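Local coordinates for putative cytoplasmic protein (Salmonella typhimurium LT2, PDB 2Q02) that is of unknown function but binds zinc in a xylose isomerase-like TIM barrel and may act as an isomerase, at residues 147-151 with 176-180; 190-196 with 233-238; 195-199 with 241-246; 216-220 with 266-272. All coordinates share one frame; numbering follows the deposited sequence.

Contact 1. Residues 147-151 with 176-180; sequences SLRSA and LYEEA
The Tyr177 ring swings out opposite its own amide nitrogen (chi1 -178°), and the Arg149 chain, straight through chi2, folds at chi3 (61°); together these torsions bring the guanidinium to the edge of the ring at CD1. Tyr177 CD1 stands over the centre of one guanidinium face, 3.7 Å from Arg149 CZ. Because the two planes are 79° apart, the ring offers its edge to the guanidinium rather than stacking flat on it. One ring face lies against the backbone joining Arg149 to Ser150, and Ser150 CB meets the ring on that same side, near its other edge, 3.6 Å from Tyr177 CE2. The opposite face is backed by the Glu179-Ala180 backbone, part of a type I turn from Tyr177 to Ala180, so the ring is held between two pieces of main chain. Charge adds a weak grip: Arg149 NH1 and Glu179 OE2 form a salt bridge at 3.4 Å, with a poorly aligned hydrogen bond. The stronger polar partner of the arginine is the carbonyl of Gly142, bound by NH2, which probably does more than the salt bridge to hold the guanidinium in place. Tyr177 is where the chain leaves helix 171-176, and Ser150 caps helix 151-161 through its OG and the Trp153 amide. The contact thus joins the loop following strand 135-138 to the short link between helices 171-176 and 180-187, at the surface of the barrel.

Contact 2. Residues 190-196 with 233-238; sequences ISAIGLV and LENMGY
The Tyr238 ring comes edge-on to the start of strand 193-198, with the carbonyl oxygen of Ile193 in its plane, 3.6 Å from Tyr238 CE1, and that of Ile190 also near the plane. Val196 CG2 approaches at a slant, 3.6 Å from Tyr238 CZ, the two side chains running antiparallel where they pass. Tyr242 meets the same ring edge-to-face. With CG opposite the backbone nitrogen (chi1 -178°), the ring extends toward the strands far enough for its hydroxyl to hydrogen-bond the carbonyl of Ile241. Here the chain is making the beta-alpha-beta crossover of a TIM barrel: helix 226-235 links the parallel neighbours 193-198 and 242-244 and packs on the sheet, and it ends in a Schellman motif at Gly237, whose positive phi turns the chain toward Tyr238. Leu233, on the last turn of that helix, splits its two methyls between partners. CD2 presses tightly on Ile190 CD1 at 3.3 Å, while Leu233 CD1 lies 3.8 Å from Val196 CG2. Ile190 also packs its CG1 against the CE methyl of the selenomethionine Met236, 3.4 Å away, a methyl brought round by the bend at chi3. The other branch of the isoleucine, CG2, sits 3.6 Å from the Tyr238 amide nitrogen.

Contact 3. Residues 195-199 with 241-246; sequences LVHLS and IYAFEP. With ZN (zinc ion), chain E.
Strands 195-198 and 242-244 run parallel at 33° to each other, joined by four backbone hydrogen bonds: Val196 N to Ile241 O, Ala243 N to Val196 O, Leu198 N to Ala243 O and Glu245 N to Leu198 O. The last is the shortest, Glu245 N to Leu198 O at 2.7 Å, and nearly straight. On the outward side of the sheet Val196 and Tyr242 lie flank to flank, their side chains directed alike, with Val196 CB 3.8 Å from Tyr242 CD1. Leu198 CD1 lodges between two aromatics, 3.8 Å from Tyr242 CB and close to Phe244 CE1. His197 and Ala243 face the barrel interior instead, with His197 CD2 3.9 Å from Ala243 CB. Glu245 joins them by stretching its chain out from a CG opposite the backbone nitrogen (chi1 -174°), and its CB lies over one face of the imidazole. Both residues bind the zinc ion, His197 ND1 at 2.1 Å and Glu245 OE1 also at 2.1 Å. ND1 and OE1 are themselves 2.7 Å apart, brought together by the metal rather than by a hydrogen bond. Glu139 and Asp170 contribute further ligands, while Glu37 bonds His197 NE2, Arg39 forms a salt bridge with Glu245 OE2 and Arg215 bonds its OE1. Such second-shell partners probably steady the ligands, and the mixed histidine-carboxylate site is consistent with xylose isomerase-like barrels.

Contact 4. Residues 216-220 with 266-272; sequences IMLSE and SVSLLLQ
This is loop-to-helix packing at the outer margin of the barrel, toward the C-terminal ends of its strands, where the loop between strand 193-198 and helix 226-235 lies against the final turns of the C-terminal helix 256-271. Its one hydrogen bond across the segments runs from Leu218 N to Ser266 OG, 3.1 Å. With chi1 at -68°, that hydroxyl lies beside its own backbone nitrogen, where it also bonds to the Gln262 carbonyl one turn back, so OG ties the loop to the helix. The CE methyl of the selenomethionine Met217, folded over by bends at chi2 and chi3, comes to 3.4 Å from Ser266 OG. Next along the loop, Leu218 runs roughly perpendicular to Leu270, their CD1 methyls 4.0 Å apart. Leu269 reaches the loop with a single methyl, CD1, which touches the Ser219 carbonyl carbon at 3.5 Å and comes to 3.6 Å from Glu220 OE2. At the chain end Gln272 turns its NE2 back to a lone pair of Leu269 O at 3.1 Å. That bond settles the amide near the Glu220 carboxylate without pairing with it. Phe244 of strand 242-244 touches Met217, Leu218 and Ser266, while Leu218 and Gln272 also touch helix 226-235, at Asn226 and Tyr227 respectively.

Overall arrangement
Going from the N terminus, contact 1 comes first and closes a loop of 24 residues containing most of helix 151-161, strand 166-170 and most of helix 171-176; it is complete before the others open. Contacts 2 and 3 start from the same stretch, sharing Leu195 and Val196: contact 2 closes on the end of helix 226-235, and contact 3 goes on to strand 242-244, joining the seventh and eighth barrel strands. They touch through Glu234 and Tyr242. Contact 4 opens within both loops and closes beyond them, so it crosses each; its loop meets contact 3 at Ser199 and Pro246. Contact 1 stands apart, its centre about 17 Å from those of contacts 2 and 3.

Contact 1. Residues 147-151 with 176-180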
loop_
_atom_site.group_PDB
_atom_site.type_symbol
_atom_site.label_atom_id
_atom_site.label_comp_id
_atom_site.label_asym_id
_atom_site.label_seq_id
_atom_site.Cartn_x
_atom_site.Cartn_y
_atom_site.Cartn_z
ATOM N N SER A 147 1.214 -16.729 -1.947
ATOM C CA SER A 147 2.455 -17.404 -1.590
ATOM C C SER A 147 3.130 -16.795 -0.362
ATOM O O SER A 147 4.091 -17.349 0.139
ATOM C CB SER A 147 3.442 -17.383 -2.766
ATOM O OG SER A 147 3.915 -16.071 -3.015
ATOM N N LEU A 148 2.649 -15.646 0.099
ATOM C CA LEU A 148 3.251 -14.943 1.230
ATOM C C LEU A 148 2.162 -14.112 1.938
ATOM O O LEU A 148 1.811 -13.020 1.494
ATOM C CB LEU A 148 4.425 -14.059 0.743
ATOM C CG LEU A 148 5.151 -13.179 1.778
ATOM C CD1 LEU A 148 5.805 -14.013 2.903
ATOM C CD2 LEU A 148 6.203 -12.277 1.138
ATOM N N ARG A 149 1.626 -14.660 3.022
ATOM C CA ARG A 149 0.451 -14.122 3.704
ATOM C C ARG A 149 0.730 -13.473 5.058
ATOM O O ARG A 149 -0.023 -12.601 5.506
ATOM C CB ARG A 149 -0.521 -15.273 3.933
ATOM C CG ARG A 149 -0.750 -16.095 2.701
ATOM C CD ARG A 149 -1.644 -17.255 3.017
ATOM N NE ARG A 149 -2.945 -16.814 3.496
ATOM C CZ ARG A 149 -3.723 -17.498 4.320
ATOM N NH1 ARG A 149 -3.335 -18.674 4.794
ATOM N NH2 ARG A 149 -4.902 -16.993 4.672
ATOM N N SER A 150 1.798 -13.923 5.717
ATOM C CA SER A 150 2.152 -13.452 7.054
ATOM C C SER A 150 3.156 -12.316 6.969
ATOM O O SER A 150 4.223 -12.443 6.342
ATOM C CB SER A 150 2.739 -14.575 7.909
ATOM O OG SER A 150 3.285 -14.062 9.119
ATOM N N ALA A 151 2.804 -11.210 7.609
ATOM C CA ALA A 151 3.716 -10.091 7.788
ATOM C C ALA A 151 4.913 -10.480 8.666
ATOM O O ALA A 151 6.049 -10.050 8.403
ATOM C CB ALA A 151 2.981 -8.881 8.369
ATOM N N LEU A 176 -7.694 -11.035 6.205
ATOM C CA LEU A 176 -7.866 -12.304 5.451
ATOM C C LEU A 176 -6.923 -13.412 5.894
ATOM O O LEU A 176 -7.259 -14.590 5.763
ATOM C CB LEU A 176 -7.723 -12.110 3.939
ATOM C CG LEU A 176 -9.022 -11.909 3.184
ATOM C CD1 LEU A 176 -9.609 -10.538 3.477
ATOM C CD2 LEU A 176 -8.731 -12.072 1.710
ATOM N N TYR A 177 -5.741 -13.039 6.384
ATOM C CA TYR A 177 -4.824 -14.018 6.978
ATOM C C TYR A 177 -5.381 -14.407 8.320
ATOM O O TYR A 177 -5.156 -13.722 9.299
ATOM C CB TYR A 177 -3.400 -13.458 7.141
ATOM C CG TYR A 177 -2.423 -14.470 7.712
ATOM C CD1 TYR A 177 -2.445 -15.803 7.302
ATOM C CD2 TYR A 177 -1.474 -14.097 8.657
ATOM C CE1 TYR A 177 -1.545 -16.728 7.817
ATOM C CE2 TYR A 177 -0.577 -15.021 9.189
ATOM C CZ TYR A 177 -0.617 -16.325 8.761
ATOM O OH TYR A 177 0.256 -17.236 9.269
ATOM N N GLU A 178 -6.126 -15.503 8.361
ATOM C CA GLU A 178 -6.974 -15.786 9.528
ATOM C C GLU A 178 -6.228 -16.437 10.696
ATOM O O GLU A 178 -6.789 -16.635 11.784
ATOM C CB GLU A 178 -8.198 -16.611 9.114
ATOM C CG GLU A 178 -9.102 -15.877 8.110
ATOM C CD GLU A 178 -10.564 -16.267 8.229
ATOM O OE1 GLU A 178 -11.190 -15.895 9.256
ATOM O OE2 GLU A 178 -11.086 -16.932 7.298
ATOM N N GLU A 179 -4.955 -16.727 10.463
ATOM C CA GLU A 179 -4.070 -17.258 11.473
ATOM C C GLU A 179 -3.203 -16.126 12.026
ATOM O O GLU A 179 -2.237 -16.378 12.742
ATOM C CB GLU A 179 -3.207 -18.357 10.842
ATOM C CG GLU A 179 -4.029 -19.550 10.251
ATOM C CD GLU A 179 -4.475 -19.369 8.786
ATOM O OE1 GLU A 179 -5.482 -18.674 8.512
ATOM O OE2 GLU A 179 -3.828 -19.961 7.899
ATOM N N ALA A 180 -3.575 -14.879 11.715
ATOM C CA ALA A 180 -2.695 -13.718 11.921
ATOM C C ALA A 180 -2.571 -13.304 13.363
ATOM O O ALA A 180 -1.499 -12.857 13.762
ATOM C CB ALA A 180 -3.175 -12.517 11.120
#

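Contact 2. Residues 190-196 with 233-238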
loop_
_atom_site.group_PDB
_atom_site.type_symbol
_atom_site.label_atom_id
_atom_site.label_comp_id
_atom_site.label_asym_id
_atom_site.label_seq_id
_atom_site.Cartn_x
_atom_site.Cartn_y
_atom_site.Cartn_z
ATOM N N ILE A 190 7.438 -3.664 14.845
ATOM C CA ILE A 190 6.750 -2.429 14.445
ATOM C C ILE A 190 7.661 -1.491 13.686
ATOM O O ILE A 190 7.232 -0.806 12.746
ATOM C CB ILE A 190 6.207 -1.688 15.677
ATOM C CG1 ILE A 190 4.944 -2.388 16.185
ATOM C CG2 ILE A 190 5.956 -0.186 15.401
ATOM C CD1 ILE A 190 3.743 -2.408 15.194
ATOM N N SER A 191 8.919 -1.470 14.095
ATOM C CA SER A 191 9.911 -0.622 13.472
ATOM C C SER A 191 10.205 -1.033 12.024
ATOM O O SER A 191 10.694 -0.214 11.249
ATOM C CB SER A 191 11.206 -0.644 14.304
ATOM O OG SER A 191 11.985 -1.798 14.001
ATOM N N ALA A 192 9.924 -2.291 11.677
ATOM C CA ALA A 192 10.181 -2.834 10.326
ATOM C C ALA A 192 8.922 -2.899 9.469
ATOM O O ALA A 192 8.879 -3.635 8.454
ATOM C CB ALA A 192 10.782 -4.227 10.427
ATOM N N ILE A 193 7.904 -2.160 9.900
ATOM C CA ILE A 193 6.690 -1.942 9.123
ATOM C C ILE A 193 6.877 -0.566 8.489
ATOM O O ILE A 193 6.937 0.447 9.207
ATOM C CB ILE A 193 5.426 -1.942 10.034
ATOM C CG1 ILE A 193 5.108 -3.353 10.515
ATOM C CG2 ILE A 193 4.198 -1.378 9.301
ATOM C CD1 ILE A 193 4.094 -3.371 11.642
ATOM N N GLY A 194 6.958 -0.512 7.166
ATOM C CA GLY A 194 7.289 0.745 6.482
ATOM C C GLY A 194 6.101 1.602 6.084
ATOM O O GLY A 194 6.246 2.803 5.829
ATOM N N LEU A 195 4.933 0.972 5.991
ATOM C CA LEU A 195 3.714 1.673 5.627
ATOM C C LEU A 195 2.516 0.839 6.014
ATOM O O LEU A 195 2.626 -0.380 6.145
ATOM C CB LEU A 195 3.712 1.912 4.138
ATOM C CG LEU A 195 2.536 2.615 3.495
ATOM C CD1 LEU A 195 2.462 4.004 3.989
ATOM C CD2 LEU A 195 2.709 2.597 1.969
ATOM N N VAL A 196 1.381 1.502 6.218
ATOM C CA VAL A 196 0.121 0.801 6.487
ATOM C C VAL A 196 -0.939 1.252 5.488
ATOM O O VAL A 196 -1.059 2.450 5.211
ATOM C CB VAL A 196 -0.383 1.018 7.940
ATOM C CG1 VAL A 196 -1.704 0.337 8.155
ATOM C CG2 VAL A 196 0.660 0.500 8.952
ATOM N N LEU A 233 -1.324 -0.662 16.679
ATOM C CA LEU A 233 -0.093 -0.138 16.095
ATOM C C LEU A 233 0.375 1.081 16.864
ATOM O O LEU A 233 1.565 1.201 17.195
ATOM C CB LEU A 233 -0.286 0.201 14.613
ATOM C CG LEU A 233 -0.400 -1.013 13.673
ATOM C CD1 LEU A 233 -0.814 -0.635 12.250
ATOM C CD2 LEU A 233 0.898 -1.772 13.643
ATOM N N GLU A 234 -0.570 1.969 17.168
ATOM C CA GLU A 234 -0.269 3.152 17.970
ATOM C C GLU A 234 0.249 2.797 19.365
ATOM O O GLU A 234 1.204 3.417 19.858
ATOM C CB GLU A 234 -1.495 4.064 18.096
ATOM C CG GLU A 234 -1.846 4.849 16.836
ATOM C CD GLU A 234 -0.646 5.532 16.202
ATOM O OE1 GLU A 234 -0.174 6.566 16.737
ATOM O OE2 GLU A 234 -0.193 5.027 15.154
ATOM N N ASN A 235 -0.385 1.808 19.991
ATOM C CA ASN A 235 0.002 1.385 21.329
ATOM C C ASN A 235 1.360 0.682 21.329
ATOM O O ASN A 235 2.134 0.838 22.281
ATOM C CB ASN A 235 -1.087 0.519 21.957
ATOM C CG ASN A 235 -2.323 1.333 22.333
ATOM O OD1 ASN A 235 -2.222 2.418 22.906
ATOM N ND2 ASN A 235 -3.490 0.816 22.002
HETATM N N MSE A 236 1.663 -0.044 20.245
HETATM C CA MSE A 236 2.957 -0.722 20.092
HETATM C C MSE A 236 4.058 0.185 19.515
HETATM O O MSE A 236 5.192 -0.265 19.307
HETATM C CB MSE A 236 2.804 -1.955 19.226
HETATM C CG MSE A 236 1.912 -3.068 19.785
HETATM SE SE MSE A 236 1.643 -4.407 18.322
HETATM C CE MSE A 236 3.499 -4.924 18.022
ATOM N N GLY A 237 3.718 1.449 19.259
ATOM C CA GLY A 237 4.702 2.499 18.991
ATOM C C GLY A 237 4.871 2.912 17.539
ATOM O O GLY A 237 5.834 3.582 17.209
ATOM N N TYR A 238 3.942 2.535 16.664
ATOM C CA TYR A 238 4.051 2.907 15.243
ATOM C C TYR A 238 3.850 4.407 15.057
ATOM O O TYR A 238 2.804 4.927 15.441
ATOM C CB TYR A 238 3.011 2.160 14.399
ATOM C CG TYR A 238 3.081 2.432 12.906
ATOM C CD1 TYR A 238 4.128 1.943 12.137
ATOM C CD2 TYR A 238 2.075 3.134 12.256
ATOM C CE1 TYR A 238 4.182 2.161 10.738
ATOM C CE2 TYR A 238 2.113 3.355 10.864
ATOM C CZ TYR A 238 3.169 2.873 10.114
ATOM O OH TYR A 238 3.221 3.106 8.756
#

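Contact 3. Residues 195-199 with 241-246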
loop_
_atom_site.group_PDB
_atom_site.type_symbol
_atom_site.label_atom_id
_atom_site.label_comp_id
_atom_site.label_asym_id
_atom_site.label_seq_id
_atom_site.Cartn_x
_atom_site.Cartn_y
_atom_site.Cartn_z
ATOM N N LEU A 195 4.933 0.972 5.991
ATOM C CA LEU A 195 3.714 1.673 5.627
ATOM C C LEU A 195 2.516 0.839 6.014
ATOM O O LEU A 195 2.626 -0.380 6.145
ATOM C CB LEU A 195 3.712 1.912 4.138
ATOM C CG LEU A 195 2.536 2.615 3.495
ATOM C CD1 LEU A 195 2.462 4.004 3.989
ATOM C CD2 LEU A 195 2.709 2.597 1.969
ATOM N N VAL A 196 1.381 1.502 6.218
ATOM C CA VAL A 196 0.121 0.801 6.487
ATOM C C VAL A 196 -0.939 1.252 5.488
ATOM O O VAL A 196 -1.059 2.450 5.211
ATOM C CB VAL A 196 -0.383 1.018 7.940
ATOM C CG1 VAL A 196 -1.704 0.337 8.155
ATOM C CG2 VAL A 196 0.660 0.500 8.952
ATOM N N HIS A 197 -1.658 0.271 4.930
ATOM C CA HIS A 197 -2.741 0.493 3.988
ATOM C C HIS A 197 -4.069 0.203 4.701
ATOM O O HIS A 197 -4.272 -0.902 5.240
ATOM C CB HIS A 197 -2.629 -0.423 2.761
ATOM C CG HIS A 197 -1.723 0.085 1.682
ATOM N ND1 HIS A 197 -1.467 -0.635 0.540
ATOM C CD2 HIS A 197 -0.999 1.225 1.574
ATOM C CE1 HIS A 197 -0.634 0.041 -0.233
ATOM N NE2 HIS A 197 -0.332 1.172 0.373
ATOM N N LEU A 198 -4.961 1.200 4.695
ATOM C CA LEU A 198 -6.239 1.136 5.367
ATOM C C LEU A 198 -7.336 1.151 4.304
ATOM O O LEU A 198 -7.214 1.789 3.236
ATOM C CB LEU A 198 -6.436 2.323 6.320
ATOM C CG LEU A 198 -5.427 2.619 7.442
ATOM C CD1 LEU A 198 -5.773 3.951 8.157
ATOM C CD2 LEU A 198 -5.370 1.478 8.429
ATOM N N SER A 199 -8.386 0.393 4.607
ATOM C CA SER A 199 -9.615 0.372 3.839
ATOM C C SER A 199 -10.586 -0.419 4.680
ATOM O O SER A 199 -10.170 -1.209 5.540
ATOM C CB SER A 199 -9.440 -0.259 2.453
ATOM O OG SER A 199 -9.574 -1.655 2.483
ATOM N N ILE A 241 3.327 5.991 8.357
ATOM C CA ILE A 241 2.262 6.562 7.543
ATOM C C ILE A 241 1.056 5.607 7.426
ATOM O O ILE A 241 1.207 4.377 7.272
ATOM C CB ILE A 241 2.798 6.920 6.125
ATOM C CG1 ILE A 241 3.894 8.003 6.236
ATOM C CG2 ILE A 241 1.668 7.376 5.210
ATOM C CD1 ILE A 241 4.690 8.250 4.959
ATOM N N TYR A 242 -0.136 6.189 7.525
ATOM C CA TYR A 242 -1.369 5.508 7.209
ATOM C C TYR A 242 -1.858 6.059 5.871
ATOM O O TYR A 242 -2.069 7.269 5.711
ATOM C CB TYR A 242 -2.408 5.768 8.302
ATOM C CG TYR A 242 -2.082 5.141 9.650
ATOM C CD1 TYR A 242 -2.219 3.766 9.846
ATOM C CD2 TYR A 242 -1.659 5.928 10.739
ATOM C CE1 TYR A 242 -1.935 3.183 11.056
ATOM C CE2 TYR A 242 -1.374 5.347 11.981
ATOM C CZ TYR A 242 -1.512 3.967 12.116
ATOM O OH TYR A 242 -1.250 3.349 13.309
ATOM N N ALA A 243 -2.035 5.151 4.916
ATOM C CA ALA A 243 -2.464 5.472 3.556
ATOM C C ALA A 243 -3.762 4.766 3.299
ATOM O O ALA A 243 -3.860 3.577 3.559
ATOM C CB ALA A 243 -1.425 5.006 2.533
ATOM N N PHE A 244 -4.740 5.505 2.770
ATOM C CA PHE A 244 -6.062 4.982 2.461
ATOM C C PHE A 244 -6.049 4.381 1.056
ATOM O O PHE A 244 -5.679 5.068 0.100
ATOM C CB PHE A 244 -7.122 6.091 2.586
ATOM C CG PHE A 244 -7.394 6.500 4.012
ATOM C CD1 PHE A 244 -8.108 5.666 4.862
ATOM C CD2 PHE A 244 -6.919 7.712 4.512
ATOM C CE1 PHE A 244 -8.348 6.031 6.190
ATOM C CE2 PHE A 244 -7.177 8.102 5.842
ATOM C CZ PHE A 244 -7.883 7.256 6.680
ATOM N N GLU A 245 -6.419 3.093 0.952
ATOM C CA GLU A 245 -6.333 2.328 -0.307
ATOM C C GLU A 245 -7.608 1.481 -0.558
ATOM O O GLU A 245 -7.595 0.263 -0.449
ATOM C CB GLU A 245 -5.056 1.453 -0.347
ATOM C CG GLU A 245 -4.816 0.741 -1.702
ATOM C CD GLU A 245 -3.800 -0.401 -1.637
ATOM O OE1 GLU A 245 -3.807 -1.177 -0.660
ATOM O OE2 GLU A 245 -2.995 -0.556 -2.579
ATOM N N PRO A 246 -8.718 2.135 -0.886
ATOM C CA PRO A 246 -9.870 1.399 -1.376
ATOM C C PRO A 246 -9.699 0.900 -2.831
ATOM O O PRO A 246 -8.898 1.460 -3.588
ATOM C CB PRO A 246 -10.984 2.435 -1.279
ATOM C CG PRO A 246 -10.309 3.702 -1.507
ATOM C CD PRO A 246 -8.989 3.579 -0.820
HETATM ZN ZN ZN E . -2.318 -2.540 0.043
#

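Contact 4. Residues 216-220 with 266-272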
loop_
_atom_site.group_PDB
_atom_site.type_symbol
_atom_site.label_atom_id
_atom_site.label_comp_id
_atom_site.label_asym_id
_atom_site.label_seq_id
_atom_site.Cartn_x
_atom_site.Cartn_y
_atom_site.Cartn_z
ATOM N N ILE A 216 -13.859 -0.659 0.455
ATOM C CA ILE A 216 -14.295 0.733 0.371
ATOM C C ILE A 216 -13.543 1.574 1.429
ATOM O O ILE A 216 -12.363 1.367 1.650
ATOM C CB ILE A 216 -15.839 0.834 0.454
ATOM C CG1 ILE A 216 -16.393 0.316 1.798
ATOM C CG2 ILE A 216 -16.435 0.049 -0.682
ATOM C CD1 ILE A 216 -17.921 0.346 1.878
HETATM N N MSE A 217 -14.200 2.538 2.049
HETATM C CA MSE A 217 -13.564 3.357 3.060
HETATM C C MSE A 217 -14.107 3.022 4.464
HETATM O O MSE A 217 -14.916 2.091 4.630
HETATM C CB MSE A 217 -13.699 4.831 2.663
HETATM C CG MSE A 217 -12.817 5.175 1.454
HETATM SE SE MSE A 217 -10.871 5.349 1.941
HETATM C CE MSE A 217 -10.996 7.115 2.730
ATOM N N LEU A 218 -13.618 3.740 5.476
ATOM C CA LEU A 218 -13.886 3.375 6.869
ATOM C C LEU A 218 -15.240 3.876 7.313
ATOM O O LEU A 218 -15.560 5.036 7.119
ATOM C CB LEU A 218 -12.778 3.901 7.796
ATOM C CG LEU A 218 -11.373 3.362 7.453
ATOM C CD1 LEU A 218 -10.311 3.824 8.480
ATOM C CD2 LEU A 218 -11.380 1.852 7.333
ATOM N N SER A 219 -16.052 2.987 7.863
ATOM C CA SER A 219 -17.309 3.393 8.481
ATOM C C SER A 219 -17.467 2.669 9.817
ATOM O O SER A 219 -16.599 1.873 10.213
ATOM C CB SER A 219 -18.493 3.095 7.553
ATOM O OG SER A 219 -18.898 1.733 7.637
ATOM N N GLU A 220 -18.576 2.950 10.498
ATOM C CA GLU A 220 -18.985 2.202 11.687
ATOM C C GLU A 220 -19.347 0.758 11.346
ATOM O O GLU A 220 -19.274 -0.120 12.199
ATOM C CB GLU A 220 -20.195 2.872 12.357
ATOM C CG GLU A 220 -19.953 4.301 12.861
ATOM C CD GLU A 220 -18.875 4.375 13.931
ATOM O OE1 GLU A 220 -18.624 3.338 14.583
ATOM O OE2 GLU A 220 -18.279 5.464 14.119
ATOM N N SER A 266 -13.365 9.070 7.198
ATOM C CA SER A 266 -12.458 7.998 7.630
ATOM C C SER A 266 -11.459 8.479 8.687
ATOM O O SER A 266 -11.321 7.850 9.734
ATOM C CB SER A 266 -11.740 7.391 6.433
ATOM O OG SER A 266 -12.671 6.695 5.613
ATOM N N VAL A 267 -10.793 9.602 8.420
ATOM C CA VAL A 267 -9.884 10.235 9.389
ATOM C C VAL A 267 -10.574 10.495 10.721
ATOM O O VAL A 267 -10.075 10.070 11.770
ATOM C CB VAL A 267 -9.271 11.542 8.819
ATOM C CG1 VAL A 267 -8.647 12.420 9.916
ATOM C CG2 VAL A 267 -8.202 11.184 7.779
ATOM N N SER A 268 -11.736 11.150 10.662
ATOM C CA SER A 268 -12.514 11.505 11.857
ATOM C C SER A 268 -12.909 10.298 12.684
ATOM O O SER A 268 -12.990 10.378 13.910
ATOM C CB SER A 268 -13.777 12.279 11.472
ATOM O OG SER A 268 -13.424 13.549 10.956
ATOM N N LEU A 269 -13.165 9.186 12.011
ATOM C CA LEU A 269 -13.464 7.941 12.692
ATOM C C LEU A 269 -12.294 7.438 13.546
ATOM O O LEU A 269 -12.509 6.852 14.599
ATOM C CB LEU A 269 -13.859 6.879 11.679
ATOM C CG LEU A 269 -14.472 5.606 12.271
ATOM C CD1 LEU A 269 -15.768 5.232 11.511
ATOM C CD2 LEU A 269 -13.455 4.442 12.292
ATOM N N LEU A 270 -11.068 7.665 13.094
ATOM C CA LEU A 270 -9.884 7.189 13.809
ATOM C C LEU A 270 -9.561 8.084 14.994
ATOM O O LEU A 270 -9.107 7.605 16.031
ATOM C CB LEU A 270 -8.681 7.073 12.854
ATOM C CG LEU A 270 -8.922 6.057 11.726
ATOM C CD1 LEU A 270 -7.888 6.198 10.617
ATOM C CD2 LEU A 270 -8.977 4.633 12.266
ATOM N N LEU A 271 -9.835 9.377 14.854
ATOM C CA LEU A 271 -9.508 10.344 15.899
ATOM C C LEU A 271 -10.631 10.549 16.937
ATOM O O LEU A 271 -10.466 11.331 17.890
ATOM C CB LEU A 271 -9.105 11.675 15.242
ATOM C CG LEU A 271 -7.998 11.539 14.177
ATOM C CD1 LEU A 271 -7.689 12.861 13.466
ATOM C CD2 LEU A 271 -6.720 10.970 14.770
ATOM N N GLN A 272 -11.757 9.849 16.777
ATOM C CA GLN A 272 -12.940 10.070 17.644
ATOM C C GLN A 272 -12.699 9.725 19.116
ATOM O O GLN A 272 -11.719 9.082 19.498
ATOM C CB GLN A 272 -14.144 9.260 17.143
ATOM C CG GLN A 272 -13.990 7.742 17.317
ATOM C CD GLN A 272 -15.257 6.982 17.013
ATOM O OE1 GLN A 272 -16.269 7.165 17.687
ATOM N NE2 GLN A 272 -15.210 6.116 16.002
ATOM O OXT GLN A 272 -13.514 10.071 19.967
#